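Local coordinates for protein phage integrase (Pectobacterium atrosepticum, PDB 3JU0) that probably binds arm-type DNA sites through this N-terminal domain of a phage-type integrase, an enzyme family of DNA recombination and integration, at residues L20-L28 and L61-K72. Sequence-based numbering, arbitrary orientation.
Sequences LTDGFGMHL and LADARQRRDEAK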
loop_
_atom_site.group_PDB
_atom_site.type_symbol
_atom_site.label_atom_id
_atom_site.label_comp_id
_atom_site.label_asym_id
_atom_site.label_seq_id
_atom_site.Cartn_x
_atom_site.Cartn_y
_atom_site.Cartn_z
ATOM N N LEU A 20 8.752 2.229 -5.355
ATOM C CA LEU A 20 8.147 2.614 -6.598
ATOM C C LEU A 20 6.853 3.386 -6.275
ATOM O O LEU A 20 5.860 2.818 -5.732
ATOM C CB LEU A 20 7.842 1.419 -7.457
ATOM C CG LEU A 20 9.049 0.693 -8.052
ATOM C CD1 LEU A 20 8.568 -0.492 -8.786
ATOM C CD2 LEU A 20 9.870 1.588 -9.020
ATOM N N THR A 21 6.844 4.667 -6.590
ATOM C CA THR A 21 5.696 5.465 -6.218
ATOM C C THR A 21 4.516 5.260 -7.167
ATOM O O THR A 21 4.681 5.108 -8.383
ATOM C CB THR A 21 6.063 6.984 -6.171
ATOM O OG1 THR A 21 4.942 7.764 -5.650
ATOM C CG2 THR A 21 6.305 7.410 -7.512
ATOM N N ASP A 22 3.297 5.292 -6.608
ATOM C CA ASP A 22 2.051 5.231 -7.362
ATOM C C ASP A 22 1.299 6.575 -7.268
ATOM O O ASP A 22 0.288 6.735 -7.946
ATOM C CB ASP A 22 1.083 4.154 -6.873
ATOM C CG ASP A 22 -0.067 3.950 -7.829
ATOM O OD1 ASP A 22 -1.231 4.039 -7.445
ATOM O OD2 ASP A 22 0.152 3.700 -9.033
ATOM N N GLY A 23 1.732 7.507 -6.432
ATOM C CA GLY A 23 0.952 8.741 -6.296
ATOM C C GLY A 23 0.054 8.688 -5.078
ATOM O O GLY A 23 -0.173 7.639 -4.494
ATOM N N PHE A 24 -0.414 9.866 -4.685
ATOM C CA PHE A 24 -1.253 10.031 -3.551
ATOM C C PHE A 24 -0.658 9.477 -2.274
ATOM O O PHE A 24 -1.388 9.109 -1.344
ATOM C CB PHE A 24 -2.646 9.486 -3.842
ATOM C CG PHE A 24 -3.283 10.066 -5.046
ATOM C CD1 PHE A 24 -3.269 9.394 -6.244
ATOM C CD2 PHE A 24 -3.907 11.316 -4.969
ATOM C CE1 PHE A 24 -3.847 9.932 -7.367
ATOM C CE2 PHE A 24 -4.465 11.879 -6.101
ATOM C CZ PHE A 24 -4.483 11.168 -7.273
ATOM N N GLY A 25 0.669 9.407 -2.152
ATOM C CA GLY A 25 1.278 8.942 -0.922
ATOM C C GLY A 25 1.558 7.459 -0.913
ATOM O O GLY A 25 2.180 6.972 0.008
ATOM N N MET A 26 1.043 6.758 -1.911
ATOM C CA MET A 26 1.240 5.266 -1.925
ATOM C C MET A 26 2.419 4.826 -2.747
ATOM O O MET A 26 2.690 5.373 -3.827
ATOM C CB MET A 26 -0.008 4.553 -2.390
ATOM C CG MET A 26 0.075 3.088 -2.074
ATOM S SD MET A 26 -1.385 2.172 -2.563
ATOM C CE MET A 26 -1.174 2.028 -4.347
ATOM N N HIS A 27 3.128 3.836 -2.252
ATOM C CA HIS A 27 4.263 3.277 -2.991
ATOM C C HIS A 27 4.309 1.787 -2.750
ATOM O O HIS A 27 3.758 1.252 -1.783
ATOM C CB HIS A 27 5.587 3.890 -2.612
ATOM C CG HIS A 27 5.988 3.799 -1.182
ATOM N ND1 HIS A 27 6.767 2.787 -0.652
ATOM C CD2 HIS A 27 5.803 4.678 -0.188
ATOM C CE1 HIS A 27 6.991 3.027 0.636
ATOM N NE2 HIS A 27 6.438 4.180 0.930
ATOM N N LEU A 28 4.989 1.103 -3.668
ATOM C CA LEU A 28 5.417 -0.287 -3.461
ATOM C C LEU A 28 6.866 -0.267 -2.969
ATOM O O LEU A 28 7.726 0.315 -3.586
ATOM C CB LEU A 28 5.300 -1.036 -4.782
ATOM C CG LEU A 28 5.577 -2.531 -4.749
ATOM C CD1 LEU A 28 4.356 -3.190 -4.131
ATOM C CD2 LEU A 28 5.884 -3.031 -6.118
ATOM N N LEU A 61 -2.369 -4.305 -7.249
ATOM C CA LEU A 61 -2.317 -2.863 -7.378
ATOM C C LEU A 61 -3.701 -2.211 -7.230
ATOM O O LEU A 61 -3.859 -1.243 -6.477
ATOM C CB LEU A 61 -1.701 -2.526 -8.763
ATOM C CG LEU A 61 -1.712 -1.038 -9.158
ATOM C CD1 LEU A 61 -0.994 -0.112 -8.191
ATOM C CD2 LEU A 61 -1.118 -0.820 -10.557
ATOM N N ALA A 62 -4.696 -2.790 -7.869
ATOM C CA ALA A 62 -6.069 -2.310 -7.684
ATOM C C ALA A 62 -6.530 -2.401 -6.241
ATOM O O ALA A 62 -7.190 -1.473 -5.701
ATOM C CB ALA A 62 -7.010 -3.016 -8.598
ATOM N N ASP A 63 -6.258 -3.530 -5.595
ATOM C CA ASP A 63 -6.585 -3.699 -4.209
ATOM C C ASP A 63 -5.872 -2.647 -3.306
ATOM O O ASP A 63 -6.458 -2.067 -2.391
ATOM C CB ASP A 63 -6.161 -5.063 -3.705
ATOM C CG ASP A 63 -6.868 -6.250 -4.317
ATOM O OD1 ASP A 63 -8.094 -6.174 -4.581
ATOM O OD2 ASP A 63 -6.152 -7.340 -4.390
ATOM N N ALA A 64 -4.619 -2.373 -3.595
ATOM C CA ALA A 64 -3.839 -1.428 -2.851
ATOM C C ALA A 64 -4.407 -0.006 -2.986
ATOM O O ALA A 64 -4.516 0.702 -2.007
ATOM C CB ALA A 64 -2.400 -1.451 -3.266
ATOM N N ARG A 65 -4.807 0.362 -4.189
ATOM C CA ARG A 65 -5.465 1.669 -4.428
ATOM C C ARG A 65 -6.775 1.730 -3.663
ATOM O O ARG A 65 -7.096 2.802 -3.113
ATOM C CB ARG A 65 -5.621 1.955 -5.921
ATOM C CG ARG A 65 -4.346 2.145 -6.648
ATOM C CD ARG A 65 -4.510 2.272 -8.123
ATOM N NE ARG A 65 -3.278 2.641 -8.772
ATOM C CZ ARG A 65 -3.015 2.419 -10.049
ATOM N NH1 ARG A 65 -3.880 1.786 -10.807
ATOM N NH2 ARG A 65 -1.865 2.801 -10.520
ATOM N N GLN A 66 -7.520 0.625 -3.570
ATOM C CA GLN A 66 -8.766 0.617 -2.790
ATOM C C GLN A 66 -8.499 0.828 -1.325
ATOM O O GLN A 66 -9.217 1.591 -0.627
ATOM C CB GLN A 66 -9.497 -0.729 -3.037
ATOM C CG GLN A 66 -10.695 -0.948 -2.188
ATOM C CD GLN A 66 -11.762 0.040 -2.426
ATOM O OE1 GLN A 66 -12.594 0.272 -1.523
ATOM N NE2 GLN A 66 -11.780 0.657 -3.608
ATOM N N ARG A 67 -7.451 0.181 -0.821
ATOM C CA ARG A 67 -7.070 0.317 0.597
ATOM C C ARG A 67 -6.536 1.715 0.893
ATOM O O ARG A 67 -6.809 2.287 1.932
ATOM C CB ARG A 67 -6.038 -0.735 1.025
ATOM C CG ARG A 67 -6.640 -2.185 0.998
ATOM C CD ARG A 67 -5.636 -3.179 1.413
ATOM N NE ARG A 67 -6.306 -4.505 1.330
ATOM C CZ ARG A 67 -5.869 -5.590 1.948
ATOM N NH1 ARG A 67 -4.729 -5.536 2.637
ATOM N NH2 ARG A 67 -6.566 -6.730 1.891
ATOM N N ARG A 68 -5.819 2.283 -0.073
ATOM C CA ARG A 68 -5.393 3.707 0.028
ATOM C C ARG A 68 -6.630 4.591 0.170
ATOM O O ARG A 68 -6.687 5.463 0.999
ATOM C CB ARG A 68 -4.626 4.072 -1.267
ATOM C CG ARG A 68 -4.310 5.540 -1.437
ATOM C CD ARG A 68 -4.172 5.849 -2.911
ATOM N NE ARG A 68 -5.423 5.817 -3.634
ATOM C CZ ARG A 68 -5.560 5.904 -4.965
ATOM N NH1 ARG A 68 -4.514 5.910 -5.756
ATOM N NH2 ARG A 68 -6.763 5.909 -5.499
ATOM N N ASP A 69 -7.606 4.362 -0.690
ATOM C CA ASP A 69 -8.827 5.153 -0.672
ATOM C C ASP A 69 -9.494 5.056 0.715
ATOM O O ASP A 69 -9.969 6.039 1.280
ATOM C CB ASP A 69 -9.776 4.727 -1.801
ATOM C CG ASP A 69 -9.316 5.158 -3.133
ATOM O OD1 ASP A 69 -9.860 4.638 -4.136
ATOM O OD2 ASP A 69 -8.399 6.007 -3.206
ATOM N N GLU A 70 -9.629 3.842 1.230
ATOM C CA GLU A 70 -10.226 3.639 2.539
ATOM C C GLU A 70 -9.469 4.344 3.658
ATOM O O GLU A 70 -10.066 4.932 4.545
ATOM C CB GLU A 70 -10.445 2.185 2.808
ATOM C CG GLU A 70 -11.449 1.579 1.880
ATOM C CD GLU A 70 -12.834 2.215 1.941
ATOM O OE1 GLU A 70 -13.412 2.505 0.880
ATOM O OE2 GLU A 70 -13.328 2.480 3.057
ATOM N N ALA A 71 -8.153 4.359 3.577
ATOM C CA ALA A 71 -7.342 5.061 4.535
ATOM C C ALA A 71 -7.548 6.556 4.427
ATOM O O ALA A 71 -7.613 7.242 5.468
ATOM C CB ALA A 71 -5.896 4.714 4.344
ATOM N N LYS A 72 -7.667 7.067 3.216
ATOM C CA LYS A 72 -7.896 8.525 3.025
ATOM C C LYS A 72 -9.272 8.908 3.605
ATOM O O LYS A 72 -9.470 10.014 4.152
ATOM C CB LYS A 72 -7.833 8.917 1.576
ATOM C CG LYS A 72 -6.524 8.681 0.945
ATOM C CD LYS A 72 -5.637 9.642 0.984
ATOM C CE LYS A 72 -4.398 9.338 0.074
ATOM N NZ LYS A 72 -3.376 10.390 0.355
HETATM O O HOH W 1 -1.819 5.540 -5.274
#
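Asp22 and Arg65 form a side-on, two-nitrogen salt bridge: Arg65 NE donates nearly straight to Asp22 OD1 at 2.8 Å and Arg65 NH2 to the syn lone pair of Asp22 OD2 at 2.7 Å. The two bonds, one to each oxygen, hold the carboxylate and guanidinium planes nearly coplanar (24° apart), which restricts rotation of both groups, and Leu61 CD1 covers one guanidinium face near its rim. Beside this bridge the packing is close and largely apolar. With CG anti to the backbone N (chi1 -166°), Met26 extends toward the helix, then bends at chi3; its SD rests 3.8 Å from Ala64 CB and 3.5 Å from Ala64 O, while its CE comes 3.9 Å from Arg65 CG. The turn side is looser and more polar. There a water links Asp22 OD1, Gly23 O and Arg68 NH1, bridging charges 4.1 Å apart between Asp22 OD1 and Arg68 NH1. Exposed Phe24 brings CD1 to 3.7 Å from Arg68 NH1, with CG over one guanidinium face and the ring steeply inclined (64°) rather than stacked; Lys72 NZ donates to Phe24 O at 2.9 Å from above the carbonyl plane. The contact thus sets helix 61-76 against the hairpin of strands 18-23 and 26-30, closed by a type I' turn from Gly23 to Met26, with a classic beta bulge where Asp22 and Gly23 face Met26; Trp38 and Leu53 of strands 36-44 and 47-56 continue the apolar layer between helix and sheet.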